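Local coordinates for protein cAMP factor (Mobiluncus curtisii, PDB 6JLC) that probably acts as a secreted pore-forming toxin that promotes haemolysis in the CAMP reaction, being the CAMP factor of a bacterium linked to bacterial vaginosis, at residues A[42-47]-A[112-117]; A[90-95]-A[136-141]; A[142-147]-A[201-206]; A[183-188]-A[215-220]. All blocks are in the same frame, centred on the assembly; numbering follows the deposited sequence.

Contact 1 (A[42-47]-A[112-117]); sequences DKLFAT and MRVANI
Residues 42-47 are helical throughout and lie near the start of helix 41-59. Residues 112-117 cover the end of helix 97-114 and the chain that follows. The backbones come closest at Thr47 and Ala115, whose CA atoms are 5.7 Å apart. Ala115 is the centre of the contact. Ala115 CB lies 3.2 Å from Thr47 OG1 and 3.6 Å from Lys43 CG, so it is held between side chains one helical turn apart. Thr47 OG1 sits beside its own backbone N (chi1 -60°) and gives its proton to Lys43 O at 2.9 Å. That carbonyl also accepts from Thr47 N. The bond fixes the hydroxyl and leaves Thr47 CG2 facing the helix end, 3.5 Å from Val114 O. Lys43 leaves with CG anti to its backbone N, then bends at chi3 and chi4. It crosses Met112 at about a right angle, with Lys43 NZ 3.5 Å from Met112 CE. Deeper in, Leu44 CD1 meets Val114 CG1 at 4.2 Å. Helix 68-91 adds Ile78 to both side chains, and its Arg74 NH1 donates to Val114 O and Asn116 O. This is helix-end packing in the first helical bundle of this chain, the C-terminal piece of the CAMP factor.

Contact 2 (A[90-95]-A[136-141]); sequences NNLRYK and ERVSTY
The ammonium group of Lys95 carries the polar half of this contact. Lys95 NZ donates to Tyr141 O at 2.6 Å, nearly along the C=O axis (166° at the oxygen). A second bond, from Lys95 NZ to Ser139 O at 3.2 Å, is weak. The same nitrogen forms a salt bridge with Asp143, so it joins two carbonyls and a carboxylate around the C-terminal end of helix 121-139. The positive charge probably offsets the negative end of that helix. Lys95 turns at chi2 (-68°) and then runs extended, which carries NZ to the two carbonyls. The apolar half is Leu92. The Leu92 and Val138 side chains cross at about a right angle, with Leu92 CD1 4.0 Å from Val138 CG2. Leu92 CD2 lies 3.8 Å from Ser139 OG, a hydroxyl hydrogen-bonded to Tyr135 O. Further out, a type I turn from Leu92 to Lys95 sets the lysine, closed by Lys95 N to Leu92 O at 3.0 Å. On the other segment, Tyr141 N hydrogen-bonds to Val138 O, and the Tyr141 ring lies with one face over Val138 CA. Tyr141 OH and Arg137 NH1 both reach Glu102 of helix 97-114, the helix that also packs on Leu92 and Val138. The site is a junction of helix C-terminal ends, with a lysine bound to main-chain carbonyls, at the edge of the earlier helical bundle of the chain.

Contact 3 (A[142-147]-A[201-206]); sequences RDLKST and ATVAEC
This is a surface contact between a connecting loop and the N-terminal end of a helix that opens with a capping box. Residues 142-147 belong to the linker between helix 121-139 and helix 152-173. Residues 201-206 lead into helix 203-222, so the linker is fastened to the C-terminal helices. Thr202 is the N-cap. Thr202 OG1, in the crowded position between backbone N and carbonyl carbon (chi1 60°), accepts from Glu205 N at 3.0 Å. Glu205 OE1 returns the bond, accepting from Thr202 N at 2.8 Å through its anti lone pair. Glu205 OE2 is held by Lys198. The box fixes the first turn, and the linker packs against it. The Leu144 and Val203 side chains cross obliquely, with Leu144 CD1 3.7 Å from Val203 CG2. Val154 also touches Leu144, and Tyr94 touches Val203. Thr202 CG2 lies 3.6 Å from Thr147 O. The backbone bond of the contact uses an N-H of the first helical turn, a place where amides lack a partner within the helix. Ala204 N donates to Ser146 O at 2.9 Å, with an N-H...O angle of 153°, in the carbonyl plane and on a lone pair; Ser146 CB lies 3.9 Å from Ala204 CB.

Contact 4 (A[183-188]-A[215-220]); sequences QTLNKE and TAYATA
Leu185 of helix 179-197 and Ala216 of helix 203-222 bury the most surface here, with Tyr217 and Ala220 next to them. The two segments form an antiparallel helix pair, at 175°, with axes 9.5 Å apart. Leu185 and Ala216 are also the backbone's nearest pair, their CA atoms 6.1 Å apart. Leu185 has CG anti to its backbone N (chi1 177°), which sends both methyls across the interface. Leu185 CD1 lies over the main chain of the facing helix, 3.9 Å from Ala216 C and as close to Tyr217 N. Leu185 CD2 approaches the edge of the Tyr217 ring, near its plane, 4.1 Å from Tyr217 CD1, and is 4.2 Å from Ala220 CB. One turn on from Leu185, the aliphatic part of Glu188 meets Ala216, with Glu188 CG 3.6 Å from Ala216 CB. Glu188 bends at chi2, and its carboxylate pairs with Lys191. Helix 152-173 lies against the same seam and completes the three-helix C-terminal bundle of this chain: Arg169 touches Leu185, Ala168 and Glu172 touch Tyr217, and Ile173 touches Ala220. A branched leucine fits against small alanines across this apolar seam, while the glutamate charge is met along its own helix.

How the contacts relate
From the N terminus, contact 1 opens on helix 41-59 and closes at the end of helix 97-114. Contact 2 opens inside that span, at the end of helix 68-91, and closes at the end of helix 121-139, so the two cross. Both belong to the earlier helical bundle. Contact 3 opens directly after contact 2 closes and touches it: Tyr94 O and Leu144 N are 2.8 Å apart, a probable hydrogen bond. It closes at the start of helix 203-222. Contact 4 opens within that loop on helix 179-197 and closes farther along helix 203-222, crossing contact 3. Contact 3, touching contact 2, ties the earlier bundle to the C-terminal helices.

Contact 1 (A[42-47]-A[112-117])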
loop_
_atom_site.group_PDB
_atom_site.type_symbol
_atom_site.label_atom_id
_atom_site.label_comp_id
_atom_site.label_asym_id
_atom_site.label_seq_id
_atom_site.Cartn_x
_atom_site.Cartn_y
_atom_site.Cartn_z
ATOM N N ASP A 42 10.259 -4.833 5.543
ATOM C CA ASP A 42 11.547 -4.443 6.129
ATOM C C ASP A 42 12.720 -5.021 5.340
ATOM O O ASP A 42 13.684 -4.314 5.017
ATOM C CB ASP A 42 11.619 -4.900 7.589
ATOM C CG ASP A 42 10.785 -4.037 8.514
ATOM O OD1 ASP A 42 10.529 -2.863 8.166
ATOM O OD2 ASP A 42 10.395 -4.534 9.594
ATOM N N LYS A 43 12.656 -6.317 5.035
ATOM C CA LYS A 43 13.681 -6.946 4.210
ATOM C C LYS A 43 13.758 -6.296 2.829
ATOM O O LYS A 43 14.853 -6.067 2.300
ATOM C CB LYS A 43 13.378 -8.438 4.090
ATOM C CG LYS A 43 14.216 -9.172 3.073
ATOM C CD LYS A 43 13.979 -10.661 3.172
ATOM C CE LYS A 43 14.595 -11.219 4.434
ATOM N NZ LYS A 43 15.174 -12.555 4.169
ATOM N N LEU A 44 12.604 -5.996 2.232
ATOM C CA LEU A 44 12.574 -5.361 0.914
ATOM C C LEU A 44 13.297 -4.018 0.925
ATOM O O LEU A 44 14.098 -3.721 0.025
ATOM C CB LEU A 44 11.123 -5.182 0.468
ATOM C CG LEU A 44 10.911 -4.506 -0.888
ATOM C CD1 LEU A 44 11.731 -5.183 -1.989
ATOM C CD2 LEU A 44 9.414 -4.491 -1.243
ATOM N N PHE A 45 13.004 -3.176 1.923
ATOM C CA PHE A 45 13.611 -1.846 1.961
ATOM C C PHE A 45 15.114 -1.930 2.204
ATOM O O PHE A 45 15.890 -1.160 1.623
ATOM C CB PHE A 45 12.937 -0.978 3.034
ATOM C CG PHE A 45 11.459 -0.714 2.784
ATOM C CD1 PHE A 45 10.965 -0.558 1.493
ATOM C CD2 PHE A 45 10.570 -0.604 3.849
ATOM C CE1 PHE A 45 9.608 -0.314 1.267
ATOM C CE2 PHE A 45 9.222 -0.355 3.635
ATOM C CZ PHE A 45 8.735 -0.207 2.345
ATOM N N ALA A 46 15.543 -2.859 3.060
ATOM C CA ALA A 46 16.971 -3.038 3.279
ATOM C C ALA A 46 17.661 -3.507 2.004
ATOM O O ALA A 46 18.768 -3.054 1.689
ATOM C CB ALA A 46 17.209 -4.036 4.419
ATOM N N THR A 47 17.028 -4.424 1.262
ATOM C CA THR A 47 17.600 -4.878 -0.001
ATOM C C THR A 47 17.675 -3.735 -1.002
ATOM O O THR A 47 18.654 -3.610 -1.748
ATOM C CB THR A 47 16.768 -6.031 -0.568
ATOM O OG1 THR A 47 16.763 -7.108 0.368
ATOM C CG2 THR A 47 17.353 -6.534 -1.874
ATOM N N MET A 112 11.511 -12.340 -0.719
ATOM C CA MET A 112 12.508 -13.297 -0.244
ATOM C C MET A 112 13.546 -13.580 -1.327
ATOM O O MET A 112 14.748 -13.650 -1.041
ATOM C CB MET A 112 11.833 -14.596 0.214
ATOM C CG MET A 112 10.841 -14.423 1.362
ATOM S SD MET A 112 11.607 -13.673 2.822
ATOM C CE MET A 112 12.764 -14.958 3.297
ATOM N N ARG A 113 13.105 -13.710 -2.581
ATOM C CA ARG A 113 14.047 -13.982 -3.666
ATOM C C ARG A 113 14.953 -12.784 -3.932
ATOM O O ARG A 113 16.166 -12.938 -4.093
ATOM C CB ARG A 113 13.297 -14.377 -4.942
ATOM C CG ARG A 113 14.179 -15.020 -6.021
ATOM C CD ARG A 113 14.813 -16.312 -5.519
ATOM N NE ARG A 113 13.829 -17.399 -5.516
ATOM C CZ ARG A 113 14.034 -18.623 -5.023
ATOM N NH1 ARG A 113 15.203 -18.950 -4.476
ATOM N NH2 ARG A 113 13.053 -19.527 -5.074
ATOM N N VAL A 114 14.386 -11.572 -4.000
ATOM C CA VAL A 114 15.236 -10.436 -4.357
ATOM C C VAL A 114 16.289 -10.166 -3.281
ATOM O O VAL A 114 17.354 -9.605 -3.581
ATOM C CB VAL A 114 14.366 -9.199 -4.665
ATOM C CG1 VAL A 114 13.944 -8.495 -3.392
ATOM C CG2 VAL A 114 15.106 -8.238 -5.615
ATOM N N ALA A 115 16.039 -10.580 -2.039
ATOM C CA ALA A 115 17.006 -10.426 -0.961
ATOM C C ALA A 115 17.970 -11.602 -0.855
ATOM O O ALA A 115 18.925 -11.535 -0.069
ATOM C CB ALA A 115 16.286 -10.262 0.375
ATOM N N ASN A 116 17.751 -12.658 -1.627
ATOM C CA ASN A 116 18.476 -13.915 -1.459
ATOM C C ASN A 116 19.848 -13.805 -2.128
ATOM O O ASN A 116 19.931 -13.528 -3.328
ATOM C CB ASN A 116 17.642 -15.051 -2.062
ATOM C CG ASN A 116 18.145 -16.433 -1.674
ATOM O OD1 ASN A 116 19.342 -16.713 -1.754
ATOM N ND2 ASN A 116 17.228 -17.311 -1.263
ATOM N N ILE A 117 20.925 -14.009 -1.362
ATOM C CA ILE A 117 22.265 -13.915 -1.932
ATOM C C ILE A 117 22.536 -14.986 -2.988
ATOM O O ILE A 117 23.498 -14.856 -3.751
ATOM C CB ILE A 117 23.338 -13.961 -0.826
ATOM C CG1 ILE A 117 23.122 -15.197 0.056
ATOM C CG2 ILE A 117 23.309 -12.652 -0.029
ATOM C CD1 ILE A 117 24.372 -15.917 0.401
#

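Contact 2 (A[90-95]-A[136-141])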
loop_
_atom_site.group_PDB
_atom_site.type_symbol
_atom_site.label_atom_id
_atom_site.label_comp_id
_atom_site.label_asym_id
_atom_site.label_seq_id
_atom_site.Cartn_x
_atom_site.Cartn_y
_atom_site.Cartn_z
ATOM N N ASN A 90 -5.126 -0.279 -5.119
ATOM C CA ASN A 90 -6.056 0.618 -5.781
ATOM C C ASN A 90 -7.222 -0.101 -6.439
ATOM O O ASN A 90 -8.307 0.480 -6.540
ATOM C CB ASN A 90 -5.310 1.457 -6.817
ATOM C CG ASN A 90 -4.332 2.420 -6.170
ATOM O OD1 ASN A 90 -4.649 3.048 -5.162
ATOM N ND2 ASN A 90 -3.133 2.519 -6.727
ATOM N N ASN A 91 -7.035 -1.350 -6.883
ATOM C CA ASN A 91 -8.043 -2.031 -7.681
ATOM C C ASN A 91 -8.718 -3.219 -7.006
ATOM O O ASN A 91 -9.824 -3.584 -7.420
ATOM C CB ASN A 91 -7.427 -2.499 -9.008
ATOM C CG ASN A 91 -6.824 -1.354 -9.784
ATOM O OD1 ASN A 91 -7.359 -0.250 -9.776
ATOM N ND2 ASN A 91 -5.695 -1.595 -10.429
ATOM N N LEU A 92 -8.099 -3.843 -5.998
ATOM C CA LEU A 92 -8.609 -5.101 -5.455
ATOM C C LEU A 92 -9.227 -4.938 -4.066
ATOM O O LEU A 92 -9.398 -5.933 -3.347
ATOM C CB LEU A 92 -7.498 -6.159 -5.419
ATOM C CG LEU A 92 -6.798 -6.412 -6.756
ATOM C CD1 LEU A 92 -5.692 -7.457 -6.579
ATOM C CD2 LEU A 92 -7.788 -6.862 -7.796
ATOM N N ARG A 93 -9.606 -3.709 -3.690
ATOM C CA ARG A 93 -9.975 -3.440 -2.300
ATOM C C ARG A 93 -11.158 -4.281 -1.837
ATOM O O ARG A 93 -11.212 -4.686 -0.667
ATOM C CB ARG A 93 -10.305 -1.959 -2.109
ATOM C CG ARG A 93 -10.461 -1.612 -0.623
ATOM C CD ARG A 93 -10.785 -0.147 -0.395
ATOM N NE ARG A 93 -9.670 0.738 -0.722
ATOM C CZ ARG A 93 -8.604 0.941 0.046
ATOM N NH1 ARG A 93 -8.467 0.313 1.211
ATOM N NH2 ARG A 93 -7.663 1.777 -0.361
ATOM N N TYR A 94 -12.107 -4.570 -2.730
ATOM C CA TYR A 94 -13.304 -5.320 -2.369
ATOM C C TYR A 94 -13.253 -6.775 -2.819
ATOM O O TYR A 94 -14.295 -7.438 -2.856
ATOM C CB TYR A 94 -14.550 -4.638 -2.942
ATOM C CG TYR A 94 -14.967 -3.437 -2.133
ATOM C CD1 TYR A 94 -14.381 -2.197 -2.346
ATOM C CD2 TYR A 94 -15.913 -3.553 -1.120
ATOM C CE1 TYR A 94 -14.759 -1.078 -1.589
ATOM C CE2 TYR A 94 -16.289 -2.442 -0.351
ATOM C CZ TYR A 94 -15.709 -1.213 -0.596
ATOM O OH TYR A 94 -16.073 -0.115 0.154
ATOM N N LYS A 95 -12.074 -7.287 -3.170
ATOM C CA LYS A 95 -11.995 -8.691 -3.542
ATOM C C LYS A 95 -12.048 -9.574 -2.297
ATOM O O LYS A 95 -11.726 -9.146 -1.187
ATOM C CB LYS A 95 -10.705 -8.978 -4.331
ATOM C CG LYS A 95 -10.686 -8.362 -5.728
ATOM C CD LYS A 95 -11.713 -9.042 -6.620
ATOM C CE LYS A 95 -11.821 -8.336 -7.964
ATOM N NZ LYS A 95 -12.917 -8.954 -8.770
ATOM N N GLU A 136 -3.056 -10.948 -12.434
ATOM C CA GLU A 136 -4.075 -11.178 -13.453
ATOM C C GLU A 136 -5.078 -12.230 -12.998
ATOM O O GLU A 136 -6.286 -12.066 -13.200
ATOM C CB GLU A 136 -3.426 -11.582 -14.776
ATOM C CG GLU A 136 -4.428 -11.688 -15.913
ATOM C CD GLU A 136 -3.857 -12.357 -17.144
ATOM O OE1 GLU A 136 -3.311 -11.642 -18.010
ATOM O OE2 GLU A 136 -3.957 -13.598 -17.245
ATOM N N ARG A 137 -4.607 -13.299 -12.343
ATOM C CA ARG A 137 -5.523 -14.344 -11.891
ATOM C C ARG A 137 -6.494 -13.821 -10.835
ATOM O O ARG A 137 -7.714 -13.969 -10.964
ATOM C CB ARG A 137 -4.746 -15.537 -11.343
ATOM C CG ARG A 137 -5.652 -16.674 -10.875
ATOM C CD ARG A 137 -4.900 -17.687 -10.031
ATOM N NE ARG A 137 -3.467 -17.631 -10.278
ATOM C CZ ARG A 137 -2.556 -17.477 -9.329
ATOM N NH1 ARG A 137 -2.933 -17.367 -8.055
ATOM N NH2 ARG A 137 -1.270 -17.434 -9.657
ATOM N N VAL A 138 -5.971 -13.229 -9.759
ATOM C CA VAL A 138 -6.853 -12.876 -8.647
ATOM C C VAL A 138 -7.731 -11.681 -8.990
ATOM O O VAL A 138 -8.720 -11.433 -8.290
ATOM C CB VAL A 138 -6.056 -12.609 -7.354
ATOM C CG1 VAL A 138 -5.111 -13.791 -7.070
ATOM C CG2 VAL A 138 -5.295 -11.292 -7.456
ATOM N N SER A 139 -7.393 -10.935 -10.052
ATOM C CA SER A 139 -8.233 -9.820 -10.486
ATOM C C SER A 139 -9.607 -10.290 -10.923
ATOM O O SER A 139 -10.573 -9.522 -10.871
ATOM C CB SER A 139 -7.571 -9.066 -11.635
ATOM O OG SER A 139 -6.543 -8.235 -11.144
ATOM N N THR A 140 -9.706 -11.531 -11.376
ATOM C CA THR A 140 -10.960 -12.125 -11.805
ATOM C C THR A 140 -11.694 -12.826 -10.674
ATOM O O THR A 140 -12.762 -13.393 -10.913
ATOM C CB THR A 140 -10.708 -13.134 -12.937
ATOM O OG1 THR A 140 -10.280 -14.379 -12.367
ATOM C CG2 THR A 140 -9.641 -12.630 -13.895
ATOM N N TYR A 141 -11.139 -12.843 -9.463
ATOM C CA TYR A 141 -11.846 -13.476 -8.361
ATOM C C TYR A 141 -13.090 -12.668 -8.015
ATOM O O TYR A 141 -13.212 -11.489 -8.357
ATOM C CB TYR A 141 -10.952 -13.602 -7.126
ATOM C CG TYR A 141 -9.898 -14.694 -7.205
ATOM C CD1 TYR A 141 -9.720 -15.447 -8.357
ATOM C CD2 TYR A 141 -9.077 -14.962 -6.110
ATOM C CE1 TYR A 141 -8.747 -16.432 -8.416
ATOM C CE2 TYR A 141 -8.100 -15.945 -6.160
ATOM C CZ TYR A 141 -7.938 -16.676 -7.311
ATOM O OH TYR A 141 -6.967 -17.652 -7.349
#

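Contact 3 (A[142-147]-A[201-206])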
loop_
_atom_site.group_PDB
_atom_site.type_symbol
_atom_site.label_atom_id
_atom_site.label_comp_id
_atom_site.label_asym_id
_atom_site.label_seq_id
_atom_site.Cartn_x
_atom_site.Cartn_y
_atom_site.Cartn_z
ATOM N N ARG A 142 -14.016 -13.279 -7.343
ATOM C CA ARG A 142 -15.205 -12.552 -7.018
ATOM C C ARG A 142 -15.039 -11.525 -5.954
ATOM O O ARG A 142 -14.114 -11.540 -5.200
ATOM C CB ARG A 142 -16.342 -13.463 -6.668
ATOM C CG ARG A 142 -16.144 -14.403 -5.533
ATOM C CD ARG A 142 -16.648 -15.785 -5.937
ATOM N NE ARG A 142 -16.323 -16.817 -4.956
ATOM C CZ ARG A 142 -16.562 -16.699 -3.657
ATOM N NH1 ARG A 142 -17.131 -15.612 -3.189
ATOM N NH2 ARG A 142 -16.241 -17.672 -2.835
ATOM N N ASP A 143 -15.979 -10.615 -5.919
ATOM C CA ASP A 143 -15.948 -9.594 -4.888
ATOM C C ASP A 143 -16.594 -10.107 -3.604
ATOM O O ASP A 143 -17.414 -11.033 -3.612
ATOM C CB ASP A 143 -16.681 -8.337 -5.352
ATOM C CG ASP A 143 -16.146 -7.806 -6.660
ATOM O OD1 ASP A 143 -14.907 -7.814 -6.826
ATOM O OD2 ASP A 143 -16.959 -7.381 -7.514
ATOM N N LEU A 144 -16.219 -9.479 -2.495
ATOM C CA LEU A 144 -16.911 -9.687 -1.231
ATOM C C LEU A 144 -18.401 -9.437 -1.398
ATOM O O LEU A 144 -18.810 -8.545 -2.141
ATOM C CB LEU A 144 -16.361 -8.731 -0.166
ATOM C CG LEU A 144 -14.925 -8.953 0.332
ATOM C CD1 LEU A 144 -14.362 -7.699 1.015
ATOM C CD2 LEU A 144 -14.898 -10.138 1.282
ATOM N N LYS A 145 -19.214 -10.223 -0.699
ATOM C CA LYS A 145 -20.601 -9.829 -0.497
ATOM C C LYS A 145 -20.657 -8.788 0.610
ATOM O O LYS A 145 -19.809 -8.762 1.508
ATOM C CB LYS A 145 -21.479 -11.024 -0.120
ATOM C CG LYS A 145 -21.569 -12.125 -1.159
ATOM C CD LYS A 145 -22.389 -13.286 -0.618
ATOM C CE LYS A 145 -22.528 -14.398 -1.634
ATOM N NZ LYS A 145 -21.216 -14.708 -2.263
ATOM N N SER A 146 -21.665 -7.920 0.549
ATOM C CA SER A 146 -21.797 -6.928 1.606
ATOM C C SER A 146 -22.008 -7.576 2.972
ATOM O O SER A 146 -21.706 -6.947 3.993
ATOM C CB SER A 146 -22.941 -5.968 1.293
ATOM O OG SER A 146 -24.175 -6.654 1.291
ATOM N N THR A 147 -22.476 -8.833 3.011
ATOM C CA THR A 147 -22.667 -9.557 4.268
ATOM C C THR A 147 -21.401 -10.252 4.761
ATOM O O THR A 147 -21.401 -10.761 5.889
ATOM C CB THR A 147 -23.776 -10.602 4.110
ATOM O OG1 THR A 147 -23.542 -11.347 2.913
ATOM C CG2 THR A 147 -25.129 -9.933 4.004
ATOM N N ALA A 201 -17.207 -6.846 12.060
ATOM C CA ALA A 201 -17.955 -5.909 11.233
ATOM C C ALA A 201 -18.020 -6.412 9.799
ATOM O O ALA A 201 -17.031 -6.908 9.254
ATOM C CB ALA A 201 -17.306 -4.524 11.271
ATOM N N THR A 202 -19.196 -6.284 9.189
ATOM C CA THR A 202 -19.364 -6.676 7.800
ATOM C C THR A 202 -18.900 -5.563 6.871
ATOM O O THR A 202 -18.757 -4.406 7.266
ATOM C CB THR A 202 -20.823 -6.982 7.482
ATOM O OG1 THR A 202 -21.606 -5.803 7.720
ATOM C CG2 THR A 202 -21.338 -8.142 8.338
ATOM N N VAL A 203 -18.681 -5.937 5.607
ATOM C CA VAL A 203 -18.425 -4.942 4.567
ATOM C C VAL A 203 -19.486 -3.853 4.612
ATOM O O VAL A 203 -19.177 -2.657 4.622
ATOM C CB VAL A 203 -18.370 -5.616 3.186
ATOM C CG1 VAL A 203 -18.310 -4.566 2.075
ATOM C CG2 VAL A 203 -17.166 -6.566 3.125
ATOM N N ALA A 204 -20.754 -4.258 4.673
ATOM C CA ALA A 204 -21.847 -3.291 4.670
ATOM C C ALA A 204 -21.774 -2.355 5.869
ATOM O O ALA A 204 -22.089 -1.163 5.754
ATOM C CB ALA A 204 -23.191 -4.018 4.653
ATOM N N GLU A 205 -21.404 -2.877 7.039
ATOM C CA GLU A 205 -21.296 -2.007 8.206
ATOM C C GLU A 205 -20.189 -0.974 8.016
ATOM O O GLU A 205 -20.317 0.172 8.458
ATOM C CB GLU A 205 -21.040 -2.824 9.478
ATOM C CG GLU A 205 -22.235 -3.621 10.008
ATOM C CD GLU A 205 -21.854 -4.498 11.192
ATOM O OE1 GLU A 205 -21.164 -5.520 10.991
ATOM O OE2 GLU A 205 -22.228 -4.157 12.336
ATOM N N CYS A 206 -19.089 -1.364 7.367
ATOM C CA CYS A 206 -18.007 -0.414 7.121
ATOM C C CYS A 206 -18.429 0.638 6.097
ATOM O O CYS A 206 -18.204 1.839 6.304
ATOM C CB CYS A 206 -16.751 -1.162 6.655
ATOM S SG CYS A 206 -16.030 -2.229 7.929
#

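Contact 4 (A[183-188]-A[215-220])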
loop_
_atom_site.group_PDB
_atom_site.type_symbol
_atom_site.label_atom_id
_atom_site.label_comp_id
_atom_site.label_asym_id
_atom_site.label_seq_id
_atom_site.Cartn_x
_atom_site.Cartn_y
_atom_site.Cartn_z
ATOM N N GLN A 183 -18.596 19.030 18.666
ATOM C CA GLN A 183 -18.844 17.861 19.506
ATOM C C GLN A 183 -19.767 16.859 18.819
ATOM O O GLN A 183 -19.544 15.646 18.901
ATOM C CB GLN A 183 -19.428 18.305 20.850
ATOM C CG GLN A 183 -19.630 17.183 21.852
ATOM C CD GLN A 183 -19.996 17.700 23.229
ATOM O OE1 GLN A 183 -19.124 17.976 24.051
ATOM N NE2 GLN A 183 -21.293 17.829 23.489
ATOM N N THR A 184 -20.817 17.344 18.154
ATOM C CA THR A 184 -21.684 16.460 17.375
ATOM C C THR A 184 -20.890 15.664 16.346
ATOM O O THR A 184 -21.097 14.455 16.177
ATOM C CB THR A 184 -22.763 17.285 16.675
ATOM O OG1 THR A 184 -23.415 18.113 17.636
ATOM C CG2 THR A 184 -23.779 16.381 15.966
ATOM N N LEU A 185 -19.990 16.336 15.625
ATOM C CA LEU A 185 -19.179 15.629 14.638
ATOM C C LEU A 185 -18.295 14.585 15.312
ATOM O O LEU A 185 -18.151 13.462 14.813
ATOM C CB LEU A 185 -18.328 16.625 13.841
ATOM C CG LEU A 185 -17.367 16.007 12.819
ATOM C CD1 LEU A 185 -18.126 15.134 11.818
ATOM C CD2 LEU A 185 -16.523 17.069 12.108
ATOM N N ASN A 186 -17.696 14.939 16.454
ATOM C CA ASN A 186 -16.858 13.972 17.163
ATOM C C ASN A 186 -17.654 12.730 17.552
ATOM O O ASN A 186 -17.140 11.611 17.484
ATOM C CB ASN A 186 -16.224 14.624 18.391
ATOM C CG ASN A 186 -14.854 15.188 18.095
ATOM O OD1 ASN A 186 -14.456 15.293 16.938
ATOM N ND2 ASN A 186 -14.120 15.547 19.137
ATOM N N LYS A 187 -18.916 12.907 17.958
ATOM C CA LYS A 187 -19.757 11.756 18.277
ATOM C C LYS A 187 -19.934 10.849 17.065
ATOM O O LYS A 187 -19.924 9.618 17.190
ATOM C CB LYS A 187 -21.114 12.228 18.799
ATOM C CG LYS A 187 -21.042 12.924 20.154
ATOM C CD LYS A 187 -22.319 13.712 20.434
ATOM C CE LYS A 187 -22.549 13.893 21.926
ATOM N NZ LYS A 187 -21.311 14.322 22.634
ATOM N N GLU A 188 -20.080 11.434 15.879
ATOM C CA GLU A 188 -20.226 10.597 14.689
ATOM C C GLU A 188 -18.909 9.923 14.324
ATOM O O GLU A 188 -18.900 8.781 13.852
ATOM C CB GLU A 188 -20.745 11.433 13.527
ATOM C CG GLU A 188 -22.116 12.036 13.793
ATOM C CD GLU A 188 -23.237 11.016 13.665
ATOM O OE1 GLU A 188 -22.971 9.887 13.191
ATOM O OE2 GLU A 188 -24.384 11.346 14.039
ATOM N N THR A 215 -21.729 12.298 5.665
ATOM C CA THR A 215 -22.910 13.117 5.913
ATOM C C THR A 215 -22.741 13.970 7.159
ATOM O O THR A 215 -23.160 15.136 7.184
ATOM C CB THR A 215 -24.144 12.224 6.032
ATOM O OG1 THR A 215 -24.344 11.538 4.788
ATOM C CG2 THR A 215 -25.392 13.059 6.356
ATOM N N ALA A 216 -22.127 13.410 8.208
ATOM C CA ALA A 216 -21.892 14.184 9.425
ATOM C C ALA A 216 -20.925 15.335 9.175
ATOM O O ALA A 216 -21.119 16.438 9.701
ATOM C CB ALA A 216 -21.364 13.270 10.529
ATOM N N TYR A 217 -19.874 15.106 8.380
ATOM C CA TYR A 217 -18.956 16.207 8.114
ATOM C C TYR A 217 -19.635 17.301 7.305
ATOM O O TYR A 217 -19.451 18.493 7.587
ATOM C CB TYR A 217 -17.707 15.731 7.387
ATOM C CG TYR A 217 -16.796 16.901 7.092
ATOM C CD1 TYR A 217 -16.029 17.475 8.102
ATOM C CD2 TYR A 217 -16.740 17.465 5.823
ATOM C CE1 TYR A 217 -15.216 18.566 7.853
ATOM C CE2 TYR A 217 -15.924 18.553 5.560
ATOM C CZ TYR A 217 -15.162 19.102 6.579
ATOM O OH TYR A 217 -14.346 20.186 6.326
ATOM N N ALA A 218 -20.416 16.912 6.291
ATOM C CA ALA A 218 -21.155 17.892 5.501
ATOM C C ALA A 218 -22.068 18.737 6.377
ATOM O O ALA A 218 -22.124 19.966 6.225
ATOM C CB ALA A 218 -21.958 17.182 4.410
ATOM N N THR A 219 -22.790 18.099 7.305
ATOM C CA THR A 219 -23.629 18.845 8.243
ATOM C C THR A 219 -22.805 19.852 9.044
ATOM O O THR A 219 -23.213 21.007 9.227
ATOM C CB THR A 219 -24.352 17.878 9.181
ATOM O OG1 THR A 219 -25.202 17.013 8.418
ATOM C CG2 THR A 219 -25.181 18.636 10.199
ATOM N N ALA A 220 -21.633 19.434 9.522
ATOM C CA ALA A 220 -20.810 20.332 10.323
ATOM C C ALA A 220 -20.225 21.459 9.475
ATOM O O ALA A 220 -20.134 22.606 9.937
ATOM C CB ALA A 220 -19.694 19.539 11.011
#